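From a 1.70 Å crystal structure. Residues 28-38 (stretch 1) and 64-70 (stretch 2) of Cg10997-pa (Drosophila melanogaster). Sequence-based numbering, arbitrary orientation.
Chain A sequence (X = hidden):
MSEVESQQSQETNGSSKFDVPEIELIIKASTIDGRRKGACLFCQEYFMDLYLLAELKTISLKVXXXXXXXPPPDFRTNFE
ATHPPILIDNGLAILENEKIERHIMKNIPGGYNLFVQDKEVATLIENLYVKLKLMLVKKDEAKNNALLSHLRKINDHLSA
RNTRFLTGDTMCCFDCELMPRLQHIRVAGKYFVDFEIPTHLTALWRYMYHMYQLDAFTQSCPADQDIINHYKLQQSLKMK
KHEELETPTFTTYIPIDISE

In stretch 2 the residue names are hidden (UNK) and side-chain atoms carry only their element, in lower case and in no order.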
# COMPACT_ATOMS: atom_id res chain seq x y z
N LYS A 28 -0.21 -12.32 0.67
CA LYS A 28 -1.31 -13.06 0.04
C LYS A 28 -1.12 -12.95 -1.46
O LYS A 28 -0.79 -11.86 -1.98
CB LYS A 28 -2.65 -12.42 0.38
CG LYS A 28 -3.12 -12.61 1.83
CD LYS A 28 -4.33 -11.73 2.16
CE LYS A 28 -5.24 -12.38 3.25
NZ LYS A 28 -6.41 -11.54 3.68
N ALA A 29 -1.29 -14.09 -2.14
CA ALA A 29 -1.23 -14.18 -3.58
C ALA A 29 -2.53 -13.71 -4.19
O ALA A 29 -3.60 -13.80 -3.58
CB ALA A 29 -1.01 -15.62 -4.04
N SER A 30 -2.39 -13.25 -5.42
CA SER A 30 -3.48 -13.07 -6.34
C SER A 30 -4.42 -14.27 -6.30
O SER A 30 -4.00 -15.42 -6.31
CB SER A 30 -2.91 -12.94 -7.74
OG SER A 30 -3.90 -13.07 -8.75
N THR A 31 -5.68 -13.93 -6.31
CA THR A 31 -6.80 -14.82 -6.33
C THR A 31 -7.15 -15.20 -7.76
O THR A 31 -8.05 -15.98 -7.99
CB THR A 31 -7.97 -14.07 -5.69
OG1 THR A 31 -7.93 -12.68 -6.12
CG2 THR A 31 -7.85 -14.14 -4.15
N ILE A 32 -6.43 -14.65 -8.73
CA ILE A 32 -6.58 -15.07 -10.13
C ILE A 32 -5.61 -16.19 -10.48
O ILE A 32 -6.04 -17.22 -11.02
CB ILE A 32 -6.39 -13.91 -11.12
CG1 ILE A 32 -7.54 -12.90 -10.97
CG2 ILE A 32 -6.33 -14.41 -12.60
CD1 ILE A 32 -7.23 -11.54 -11.57
N ASP A 33 -4.33 -16.02 -10.20
CA ASP A 33 -3.38 -17.06 -10.60
C ASP A 33 -2.64 -17.76 -9.45
O ASP A 33 -1.90 -18.71 -9.68
CB ASP A 33 -2.40 -16.51 -11.62
CG ASP A 33 -1.22 -15.79 -10.98
OD1 ASP A 33 -1.28 -15.48 -9.75
OD2 ASP A 33 -0.24 -15.59 -11.73
N GLY A 34 -2.81 -17.27 -8.24
CA GLY A 34 -2.15 -17.85 -7.09
C GLY A 34 -0.65 -17.65 -7.00
O GLY A 34 -0.02 -18.18 -6.10
N ARG A 35 -0.08 -16.88 -7.93
CA ARG A 35 1.36 -16.65 -7.94
C ARG A 35 1.75 -15.17 -7.85
O ARG A 35 2.69 -14.83 -7.17
CB ARG A 35 1.98 -17.24 -9.20
CG ARG A 35 1.76 -18.72 -9.38
CD ARG A 35 2.35 -19.18 -10.69
NE ARG A 35 2.17 -20.61 -10.89
CZ ARG A 35 1.23 -21.13 -11.66
NH1 ARG A 35 0.39 -20.33 -12.30
NH2 ARG A 35 1.13 -22.44 -11.79
N ARG A 36 1.04 -14.31 -8.58
CA ARG A 36 1.30 -12.88 -8.53
C ARG A 36 1.00 -12.35 -7.14
O ARG A 36 0.18 -12.90 -6.43
CB ARG A 36 0.42 -12.14 -9.53
CG ARG A 36 0.65 -12.51 -10.95
CD ARG A 36 0.10 -11.46 -11.87
NE ARG A 36 -1.34 -11.39 -11.81
CZ ARG A 36 -2.14 -11.97 -12.69
NH1 ARG A 36 -1.62 -12.67 -13.67
NH2 ARG A 36 -3.45 -11.87 -12.58
N LYS A 37 1.65 -11.26 -6.75
CA LYS A 37 1.26 -10.63 -5.49
C LYS A 37 -0.23 -10.27 -5.53
O LYS A 37 -0.73 -9.90 -6.58
CB LYS A 37 2.09 -9.41 -5.24
CG LYS A 37 1.92 -8.33 -6.22
CD LYS A 37 2.94 -7.22 -5.97
CE LYS A 37 4.38 -7.70 -6.13
NZ LYS A 37 4.68 -7.87 -7.58
N GLY A 38 -0.93 -10.33 -4.39
CA GLY A 38 -2.37 -10.00 -4.34
C GLY A 38 -2.56 -8.53 -3.96
O GLY A 38 -1.61 -7.74 -3.96
N UNK A 64 7.67 -13.60 0.21
CA UNK A 64 7.08 -14.92 -0.03
C UNK A 64 5.58 -14.76 -0.26
O UNK A 64 4.86 -14.25 0.58
c UNK A 64 6.72 -17.23 0.88
c UNK A 64 7.26 -15.85 1.18
o UNK A 64 8.66 -15.94 1.52
N UNK A 65 5.12 -15.22 -1.41
CA UNK A 65 3.71 -15.15 -1.76
C UNK A 65 3.01 -16.48 -1.45
O UNK A 65 3.47 -17.55 -1.88
o UNK A 65 4.43 -13.62 -3.50
c UNK A 65 2.23 -14.37 -3.58
c UNK A 65 3.59 -14.76 -3.25
N UNK A 66 1.92 -16.45 -0.70
CA UNK A 66 1.14 -17.66 -0.42
C UNK A 66 -0.30 -17.59 -0.98
O UNK A 66 -1.03 -16.61 -0.79
c UNK A 66 -0.03 -19.04 1.41
c UNK A 66 0.91 -16.84 1.94
c UNK A 66 1.10 -18.05 1.10
N UNK A 67 -0.69 -18.66 -1.64
CA UNK A 67 -2.06 -18.77 -2.14
C UNK A 67 -2.84 -19.28 -0.98
O UNK A 67 -2.62 -20.41 -0.52
c UNK A 67 -3.51 -19.85 -3.94
c UNK A 67 -2.12 -19.75 -3.31
o UNK A 67 -4.49 -19.23 -3.44
o UNK A 67 -3.59 -20.57 -4.96
N UNK A 68 -3.75 -18.45 -0.49
CA UNK A 68 -4.46 -18.75 0.75
C UNK A 68 -5.50 -19.86 0.65
O UNK A 68 -5.95 -20.39 1.67
c UNK A 68 -4.36 -17.42 4.71
s UNK A 68 -3.11 -17.55 3.41
c UNK A 68 -3.97 -16.65 2.09
c UNK A 68 -5.03 -17.47 1.36
N UNK A 69 -5.89 -20.20 -0.59
CA UNK A 69 -6.76 -21.37 -0.74
C UNK A 69 -6.03 -22.66 -1.20
O UNK A 69 -6.64 -23.72 -1.32
n UNK A 69 -9.66 -17.93 -2.99
c UNK A 69 -8.19 -19.54 -1.85
c UNK A 69 -9.44 -19.22 -2.70
o UNK A 69 -10.19 -20.13 -3.10
c UNK A 69 -8.03 -21.05 -1.54
N UNK A 70 -4.70 -22.56 -1.40
CA UNK A 70 -3.81 -23.71 -1.58
C UNK A 70 -2.47 -23.47 -0.86
O UNK A 70 -1.43 -23.40 -1.50
c UNK A 70 -4.35 -24.88 -5.28
c UNK A 70 -5.52 -25.51 -6.04
c UNK A 70 -3.55 -23.98 -3.07
n UNK A 70 -5.34 -25.43 -7.53
c UNK A 70 -4.67 -24.72 -3.80

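Position 64 carries three side-chain atoms: a carbon bonded to CA that bears one oxygen and one carbon. The side chain makes no contact with stretch 1. A beta-branched chain with one oxygen is threonine, Thr64. It lies in the strand but has no part in the contact.

Position 65 repeats the pattern, a CB bearing one oxygen and one carbon. CA-to-CB points toward stretch 1, and the branch carbon packs against Ala29 and lies near the O atoms of Arg35 and Arg36. This again gives threonine, Thr65, with chi1 m (-49°). The methyl CG2 of Thr65 lies 3.5 Å from both CA and CB of Ala29, 3.6 Å from O of Arg35 and 3.8 Å from O of Arg36. One methyl group thus reaches both the start and the later part of stretch 1.

At position 66 the side chain is three carbons, with CB carrying the other two and no heteroatom; the backbone, not these carbons, touches Lys28 and Ala29. This is valine, Val66. The residue forms a parallel bridge with Lys28, CA to CA 5.2 Å, and the two side chains share one face of the sheet. Ala29 N donates to Val66 O at 2.9 Å with an N-H...O angle of 156°, the one hydrogen bond between the stretches.

Position 67 has two carbons, the second carrying two oxygens. Its CA is 3.8 Å from Ala29 CB, and one of the oxygens approaches Gly34 CA. A short carboxylate is aspartate, Asp67, and the distance from OD2 of Asp67 to Gly34 CA is 3.7 Å. An ideal CB on Gly34 would sit 2.7 Å from Asp67 OD2, a clash; the positive phi of Gly34 (71°) independently favours glycine.

Position 68 shows an unbranched chain of two carbons, a sulfur and a terminal carbon, its second carbon packing against the Lys28 side chain. This is methionine, Met68: its CG lies 4.1 Å from Lys28 CG, aliphatic carbon against aliphatic carbon.

Position 69 has three carbons, the third carrying one oxygen and one nitrogen, and the nitrogen approaches Thr31. This is glutamine, Gln69. Its NE2 comes only to 4.4 Å from Thr31 CG2, and the residue is poorly ordered, so this approach carries little weight.

Position 70 has four carbons in a row ending in nitrogen and does not reach stretch 1: lysine, Lys70. Its N donates to Asp67 O (3.1 Å), within the type I turn spanning Asp67 to Lys70.

The contact, burying 375 Å² in all, therefore combines one backbone hydrogen bond with close packing around Ala29. Within stretch 1, Ser30 N donates to Arg36 O (2.8 Å), holding Arg36 beside Ser30, so that Thr65 CG2 meets both Ala29, just before the loop, and the carbonyl oxygens of Arg35 and Arg36 at its far end.

Stretch 2 (64-70) TTVDMQK
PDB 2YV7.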